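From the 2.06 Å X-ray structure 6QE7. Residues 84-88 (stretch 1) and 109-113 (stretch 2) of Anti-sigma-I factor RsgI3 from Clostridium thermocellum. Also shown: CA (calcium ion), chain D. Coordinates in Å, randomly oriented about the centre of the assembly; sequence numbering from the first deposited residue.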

ATOM      1  N   LYS A  84      11.435 -12.102   8.552  1.00 30.19           N
ATOM      2  CA  LYS A  84      12.635 -11.249   8.454  1.00 27.92           C
ATOM      3  C   LYS A  84      12.315 -10.061   7.561  1.00 27.66           C
ATOM      4  O   LYS A  84      12.938  -9.952   6.458  1.00 21.38           O
ATOM      5  N   TRP A  85      11.300  -9.308   7.949  1.00 24.06           N
ATOM      6  CA  TRP A  85      10.802  -8.197   7.115  1.00 26.33           C
ATOM      7  C   TRP A  85      11.636  -6.951   7.366  1.00 26.03           C
ATOM      8  O   TRP A  85      11.318  -6.179   8.264  1.00 23.71           O
ATOM      9  N   LYS A  86      12.745  -6.809   6.656  1.00 25.96           N
ATOM     10  CA  LYS A  86      13.772  -5.783   6.946  1.00 25.60           C
ATOM     11  C   LYS A  86      14.643  -5.623   5.712  1.00 28.58           C
ATOM     12  O   LYS A  86      14.611  -6.499   4.811  1.00 27.24           O
ATOM     13  N   SER A  87      15.384  -4.535   5.760  1.00 27.69           N
ATOM     14  CA  SER A  87      16.453  -4.134   4.853  1.00 28.34           C
ATOM     15  C   SER A  87      17.593  -5.139   5.074  1.00 29.02           C
ATOM     16  O   SER A  87      18.074  -5.335   6.229  1.00 30.09           O
ATOM     17  N   GLN A  88      17.966  -5.844   4.013  1.00 25.06           N
ATOM     18  CA  GLN A  88      19.100  -6.769   4.093  1.00 26.97           C
ATOM     19  C   GLN A  88      19.629  -7.024   2.687  1.00 28.77           C
ATOM     20  O   GLN A  88      18.849  -7.297   1.813  1.00 30.88           O
ATOM     21  N   MET A 109       4.701 -16.720   0.403  1.00 27.97           N
ATOM     22  CA  MET A 109       5.958 -16.033   0.585  1.00 25.39           C
ATOM     23  C   MET A 109       5.729 -14.589   0.172  1.00 26.70           C
ATOM     24  O   MET A 109       5.315 -14.360  -0.959  1.00 22.52           O
ATOM     25  N   GLU A 110       6.000 -13.676   1.114  1.00 31.81           N
ATOM     26  CA  GLU A 110       5.936 -12.205   0.919  1.00 26.54           C
ATOM     27  C   GLU A 110       7.361 -11.726   0.877  1.00 25.47           C
ATOM     28  O   GLU A 110       8.193 -12.261   1.611  1.00 24.92           O
ATOM     29  N   TYR A 111       7.624 -10.811  -0.044  1.00 23.80           N
ATOM     30  CA  TYR A 111       8.973 -10.338  -0.355  1.00 21.55           C
ATOM     31  C   TYR A 111       8.881  -8.839  -0.558  1.00 24.53           C
ATOM     32  O   TYR A 111       7.868  -8.416  -1.166  1.00 23.80           O
ATOM     33  N   TYR A 112       9.940  -8.076  -0.256  1.00 23.95           N
ATOM     34  CA  TYR A 112       9.998  -6.706  -0.783  1.00 25.22           C
ATOM     35  C   TYR A 112      11.464  -6.338  -1.010  1.00 23.96           C
ATOM     36  O   TYR A 112      12.397  -6.942  -0.479  1.00 26.09           O
ATOM     37  N   GLN A 113      11.608  -5.428  -1.936  1.00 26.05           N
ATOM     38  CA  GLN A 113      12.801  -4.640  -2.290  1.00 24.75           C
ATOM     39  C   GLN A 113      12.633  -3.205  -1.794  1.00 25.49           C
ATOM     40  O   GLN A 113      11.551  -2.541  -2.040  1.00 26.13           O
TER

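Aromatic packing dominates this contact, which buries 267 Å² in all. Stretch 2 is a strand, and its alternation turns Glu 110 and Tyr 112 toward stretch 1 while Tyr 111 points away. Trp 85 leaves its backbone sideways, but its t rotamer (chi1 -160°) carries the indole end in to the strand. There the edge of Tyr 112, a p rotamer (81°), meets the face of the indole: CZ2 of Trp 85 lies 3.4 Å from CD1 of Tyr 112, with the six-membered ring centroids 4.5 Å apart and the planes at 53°. Two broad, flat side chains suit a gap in which the CA atoms of Trp 85 and Tyr 111 stand 8.0 Å apart.

The indole also rests on the strand itself. Its CZ3 is 3.6 Å from C of Glu 110 and 4.1 Å from CB of that residue, an m rotamer whose aliphatic portion tolerates an apolar neighbour.

Polar contacts are close but unbonded. OH of Tyr 112 comes within 3.1 Å of N of Ser 87, yet the angle is poor, so no hydrogen bond crosses. Lys 86 (p) and Ser 87 (t) point away, as befits exposed polar residues.

Beside this packing, Gln 113 offers its amide oxygen, a good calcium ligand: OE1 lies 2.3 Å from the ion CA, which also binds two waters.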

ATOM      1  CB  LYS A  84      13.789 -12.067   7.905  1.00 24.87           C
ATOM      2  CG  LYS A  84      14.289 -13.129   8.853  1.00 29.38           C
ATOM      3  CD  LYS A  84      14.753 -12.603  10.168  1.00 31.90           C
ATOM      4  CE  LYS A  84      15.204 -13.784  11.005  1.00 37.81           C
ATOM      5  NZ  LYS A  84      16.119 -13.324  12.045  1.00 39.32           N
ATOM      6  CB  TRP A  85       9.353  -7.922   7.490  1.00 28.58           C
ATOM      7  CG  TRP A  85       8.640  -7.180   6.407  1.00 26.56           C
ATOM      8  CD1 TRP A  85       8.106  -5.933   6.488  1.00 26.62           C
ATOM      9  CD2 TRP A  85       8.245  -7.693   5.125  1.00 24.72           C
ATOM     10  NE1 TRP A  85       7.479  -5.611   5.308  1.00 28.82           N
ATOM     11  CE2 TRP A  85       7.453  -6.689   4.493  1.00 24.22           C
ATOM     12  CE3 TRP A  85       8.522  -8.846   4.417  1.00 21.97           C
ATOM     13  CZ2 TRP A  85       7.063  -6.763   3.174  1.00 23.23           C
ATOM     14  CZ3 TRP A  85       8.085  -8.955   3.105  1.00 26.34           C
ATOM     15  CH2 TRP A  85       7.335  -7.928   2.499  1.00 28.48           C
ATOM     16  CB  LYS A  86      14.648  -6.140   8.151  1.00 28.35           C
ATOM     17  CG  LYS A  86      15.542  -7.355   7.929  1.00 31.81           C
ATOM     18  CD  LYS A  86      16.226  -7.833   9.158  1.00 31.51           C
ATOM     19  CE  LYS A  86      17.221  -8.945   8.885  1.00 33.52           C
ATOM     20  NZ  LYS A  86      17.984  -9.194  10.127  1.00 32.75           N
ATOM     21  CB  SER A  87      16.824  -2.706   5.123  1.00 30.05           C
ATOM     22  OG  SER A  87      17.899  -2.314   4.333  1.00 33.06           O
ATOM     23  CB  GLN A  88      18.716  -8.115   4.723  1.00 32.45           C
ATOM     24  CG  GLN A  88      17.477  -8.754   4.116  1.00 34.73           C
ATOM     25  CD  GLN A  88      17.182 -10.111   4.715  1.00 40.58           C
ATOM     26  OE1 GLN A  88      17.323 -10.344   5.900  1.00 37.75           O
ATOM     27  NE2 GLN A  88      16.770 -11.059   3.879  1.00 50.39           N
ATOM     28  CB  MET A 109       7.057 -16.696  -0.242  1.00 26.20           C
ATOM     29  CG  MET A 109       8.322 -15.922  -0.187  1.00 30.26           C
ATOM     30  SD  MET A 109       9.717 -16.929  -0.844  1.00 32.51           S
ATOM     31  CE  MET A 109      11.035 -15.715  -0.937  1.00 30.22           C
ATOM     32  CB  GLU A 110       5.105 -11.541   2.030  1.00 26.60           C
ATOM     33  CG  GLU A 110       3.637 -11.860   1.842  1.00 24.97           C
ATOM     34  CD  GLU A 110       2.689 -11.262   2.880  1.00 23.55           C
ATOM     35  OE1 GLU A 110       3.158 -10.698   3.822  1.00 23.26           O
ATOM     36  OE2 GLU A 110       1.506 -11.308   2.647  1.00 29.06           O
ATOM     37  CB  TYR A 111       9.448 -11.070  -1.632  1.00 24.52           C
ATOM     38  CG  TYR A 111      10.563 -10.314  -2.291  1.00 27.03           C
ATOM     39  CD1 TYR A 111      11.849 -10.390  -1.804  1.00 27.28           C
ATOM     40  CD2 TYR A 111      10.292  -9.405  -3.286  1.00 29.10           C
ATOM     41  CE1 TYR A 111      12.870  -9.619  -2.312  1.00 26.98           C
ATOM     42  CE2 TYR A 111      11.300  -8.635  -3.815  1.00 33.90           C
ATOM     43  CZ  TYR A 111      12.577  -8.731  -3.321  1.00 29.28           C
ATOM     44  OH  TYR A 111      13.548  -7.975  -3.870  1.00 34.55           O
ATOM     45  CB  TYR A 112       9.317  -5.731   0.172  1.00 22.61           C
ATOM     46  CG  TYR A 112      10.181  -5.302   1.332  1.00 24.68           C
ATOM     47  CD1 TYR A 112      10.277  -6.052   2.489  1.00 25.29           C
ATOM     48  CD2 TYR A 112      10.881  -4.102   1.298  1.00 23.31           C
ATOM     49  CE1 TYR A 112      11.062  -5.640   3.571  1.00 30.44           C
ATOM     50  CE2 TYR A 112      11.626  -3.647   2.384  1.00 27.00           C
ATOM     51  CZ  TYR A 112      11.716  -4.410   3.542  1.00 30.02           C
ATOM     52  OH  TYR A 112      12.537  -3.998   4.544  1.00 30.77           O
ATOM     53  CB  GLN A 113      12.972  -4.677  -3.822  1.00 24.27           C
ATOM     54  CG  GLN A 113      13.676  -3.430  -4.373  1.00 26.35           C
ATOM     55  CD  GLN A 113      15.155  -3.372  -4.143  1.00 27.20           C
ATOM     56  OE1 GLN A 113      15.675  -3.798  -3.116  1.00 31.08           O
ATOM     57  NE2 GLN A 113      15.881  -2.949  -5.188  1.00 27.77           N
TER
HETATM   58 CA    CA D 401      17.542  -4.113  -1.888  1.00 30.91          CA
HETATM   59  O   HOH W   1      18.445  -2.666   0.265  1.00 33.18           O
HETATM   60  O   HOH W   2      20.053  -4.070  -0.784  1.00 33.84           O